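PDB 6KVR: fatty acid amide hydrolase, which probably hydrolyses monocarboxylic acid amides to the monocarboxylate and ammonium, as a member of the amidase signature family. Local coordinates for residues 347-352 with 518-523. Residues are numbered along the deposited sequence; the frame is centred on the assembly and turned at random.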
loop_
_atom_site.group_PDB
_atom_site.type_symbol
_atom_site.label_atom_id
_atom_site.label_comp_id
_atom_site.label_asym_id
_atom_site.label_seq_id
_atom_site.Cartn_x
_atom_site.Cartn_y
_atom_site.Cartn_z
ATOM N N ILE A 347 14.740 21.468 9.084
ATOM C CA ILE A 347 13.555 22.046 9.705
ATOM C C ILE A 347 13.986 22.555 11.073
ATOM O O ILE A 347 14.265 21.760 11.979
ATOM C CB ILE A 347 12.404 21.032 9.798
ATOM C CG1 ILE A 347 11.862 20.715 8.398
ATOM C CG2 ILE A 347 11.273 21.551 10.695
ATOM C CD1 ILE A 347 10.751 19.660 8.383
ATOM N N ARG A 348 14.079 23.880 11.224
ATOM C CA ARG A 348 14.376 24.474 12.526
ATOM C C ARG A 348 13.138 24.656 13.387
ATOM O O ARG A 348 13.263 24.778 14.614
ATOM C CB ARG A 348 15.045 25.845 12.365
ATOM C CG ARG A 348 16.164 25.887 11.361
ATOM C CD ARG A 348 17.472 25.728 12.059
ATOM N NE ARG A 348 18.612 25.893 11.168
ATOM C CZ ARG A 348 19.856 26.024 11.603
ATOM N NH1 ARG A 348 20.130 26.048 12.898
ATOM N NH2 ARG A 348 20.848 26.121 10.721
ATOM N N ASP A 349 11.959 24.691 12.765
ATOM C CA ASP A 349 10.691 24.999 13.413
ATOM C C ASP A 349 9.601 24.547 12.452
ATOM O O ASP A 349 9.566 25.000 11.302
ATOM C CB ASP A 349 10.602 26.503 13.732
ATOM C CG ASP A 349 9.333 26.897 14.504
ATOM O OD1 ASP A 349 8.192 26.668 14.035
ATOM O OD2 ASP A 349 9.486 27.450 15.613
ATOM N N ASP A 350 8.729 23.635 12.885
ATOM C CA ASP A 350 7.726 23.109 11.969
ATOM C C ASP A 350 6.580 24.082 11.718
ATOM O O ASP A 350 5.622 23.710 11.037
ATOM C CB ASP A 350 7.186 21.770 12.478
ATOM C CG ASP A 350 6.284 21.909 13.700
ATOM O OD1 ASP A 350 6.351 22.937 14.414
ATOM O OD2 ASP A 350 5.506 20.963 13.944
ATOM N N GLY A 351 6.660 25.311 12.229
ATOM C CA GLY A 351 5.609 26.282 12.029
ATOM C C GLY A 351 4.449 26.157 12.993
ATOM O O GLY A 351 3.527 26.978 12.935
ATOM N N LEU A 352 4.459 25.155 13.871
ATOM C CA LEU A 352 3.404 24.944 14.854
ATOM C C LEU A 352 3.865 25.190 16.282
ATOM O O LEU A 352 3.244 25.976 17.000
ATOM C CB LEU A 352 2.845 23.516 14.734
ATOM C CG LEU A 352 2.423 23.162 13.311
ATOM C CD1 LEU A 352 1.855 21.768 13.247
ATOM C CD2 LEU A 352 1.414 24.185 12.791
ATOM N N LYS A 518 5.541 35.542 20.674
ATOM C CA LYS A 518 4.085 35.545 20.625
ATOM C C LYS A 518 3.614 34.146 20.232
ATOM O O LYS A 518 3.946 33.662 19.145
ATOM C CB LYS A 518 3.588 36.588 19.622
ATOM C CG LYS A 518 2.106 36.501 19.274
ATOM C CD LYS A 518 1.642 37.763 18.538
ATOM C CE LYS A 518 2.178 37.799 17.097
ATOM N NZ LYS A 518 2.682 39.149 16.676
ATOM N N TYR A 519 2.871 33.489 21.120
ATOM C CA TYR A 519 2.456 32.116 20.865
ATOM C C TYR A 519 1.418 32.071 19.752
ATOM O O TYR A 519 0.549 32.941 19.652
ATOM C CB TYR A 519 1.896 31.485 22.139
ATOM C CG TYR A 519 2.949 31.191 23.170
ATOM C CD1 TYR A 519 3.991 30.327 22.886
ATOM C CD2 TYR A 519 2.913 31.791 24.430
ATOM C CE1 TYR A 519 4.982 30.068 23.817
ATOM C CE2 TYR A 519 3.899 31.528 25.375
ATOM C CZ TYR A 519 4.932 30.663 25.058
ATOM O OH TYR A 519 5.922 30.387 25.983
ATOM N N ARG A 520 1.512 31.046 18.907
ATOM C CA ARG A 520 0.545 30.866 17.826
ATOM C C ARG A 520 -0.695 30.078 18.232
ATOM O O ARG A 520 -1.680 30.087 17.489
ATOM C CB ARG A 520 1.192 30.139 16.651
ATOM C CG ARG A 520 2.536 30.651 16.251
ATOM C CD ARG A 520 3.446 29.447 16.088
ATOM N NE ARG A 520 4.517 29.695 15.145
ATOM C CZ ARG A 520 5.560 28.901 14.965
ATOM N NH1 ARG A 520 5.762 27.836 15.726
ATOM N NH2 ARG A 520 6.423 29.184 13.991
ATOM N N SER A 521 -0.673 29.385 19.369
ATOM C CA SER A 521 -1.790 28.525 19.748
ATOM C C SER A 521 -1.717 28.230 21.243
ATOM O O SER A 521 -0.692 28.452 21.898
ATOM C CB SER A 521 -1.772 27.221 18.934
ATOM O OG SER A 521 -0.663 26.412 19.321
ATOM N N LYS A 522 -2.821 27.717 21.785
ATOM C CA LYS A 522 -2.788 27.292 23.178
ATOM C C LYS A 522 -1.840 26.109 23.355
ATOM O O LYS A 522 -1.129 26.020 24.368
ATOM C CB LYS A 522 -4.192 26.922 23.664
ATOM C CG LYS A 522 -5.152 28.091 23.912
ATOM C CD LYS A 522 -6.370 27.592 24.677
ATOM C CE LYS A 522 -7.449 28.656 24.853
ATOM N NZ LYS A 522 -8.507 28.559 23.807
ATOM N N LEU A 523 -1.815 25.193 22.374
ATOM C CA LEU A 523 -0.939 24.029 22.463
ATOM C C LEU A 523 0.528 24.439 22.530
ATOM O O LEU A 523 1.295 23.890 23.331
ATOM C CB LEU A 523 -1.186 23.097 21.277
ATOM C CG LEU A 523 -0.379 21.787 21.179
ATOM C CD1 LEU A 523 -0.547 20.929 22.421
ATOM C CD2 LEU A 523 -0.770 20.976 19.925
HETATM O O HOH W 1 0.505 25.965 16.870
#
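Across the surface of the amidase fold, Arg-520 forms an end-on salt bridge with Asp-349, whose carboxylate also closes an Asx turn. The turn lies in the loop between strand 343-346 and helix 357-372. Arg-520 stands just before helix 522-529. Its CB points toward the loop. CG lies beside the backbone N and anti to the carbonyl carbon (chi1 -46°), and the chain bends at chi2 before running on to the loop. Arg-520 CD comes first to the loop backbone, 3.6 Å from Leu-352 O. NE is next and passes Gly-351 O. Arg-520 CZ sits 3.5 Å from Gly-351 O, which lies over the centre of one guanidinium face. The plane is thus laid on the peptide while its end nitrogens face the carboxylate. Arg-520 NH2 donates to Asp-349 OD1 at 3.1 Å and Arg-520 NH1 donates to the same oxygen at 3.2 Å. Both bonds lie close to the guanidinium plane. The carboxylate is turned 78° from that plane, so the two groups do not meet as a flat fork. NH1 uses the syn lone pair of OD1, and NH2 comes from above the carboxylate plane. Asp-349 OD1 uses its anti lone pair to accept from Gly-351 N at 2.7 Å, which closes the Asx turn. One oxygen therefore accepts three N-H groups, which would be expected to stabilise its negative charge. A second Asx turn follows, with Leu-352 N donating to Asp-350 OD1. Arg-520 NH1 has another salt-bridge partner, Glu-524 of the following helix. Ser-521 is the N-cap of that helix, and its OG accepts from Glu-524 N. A water also links the segments: it donates to Leu-352 O at 2.7 Å and is hydrogen-bonded to Ser-521 OG at 2.8 Å.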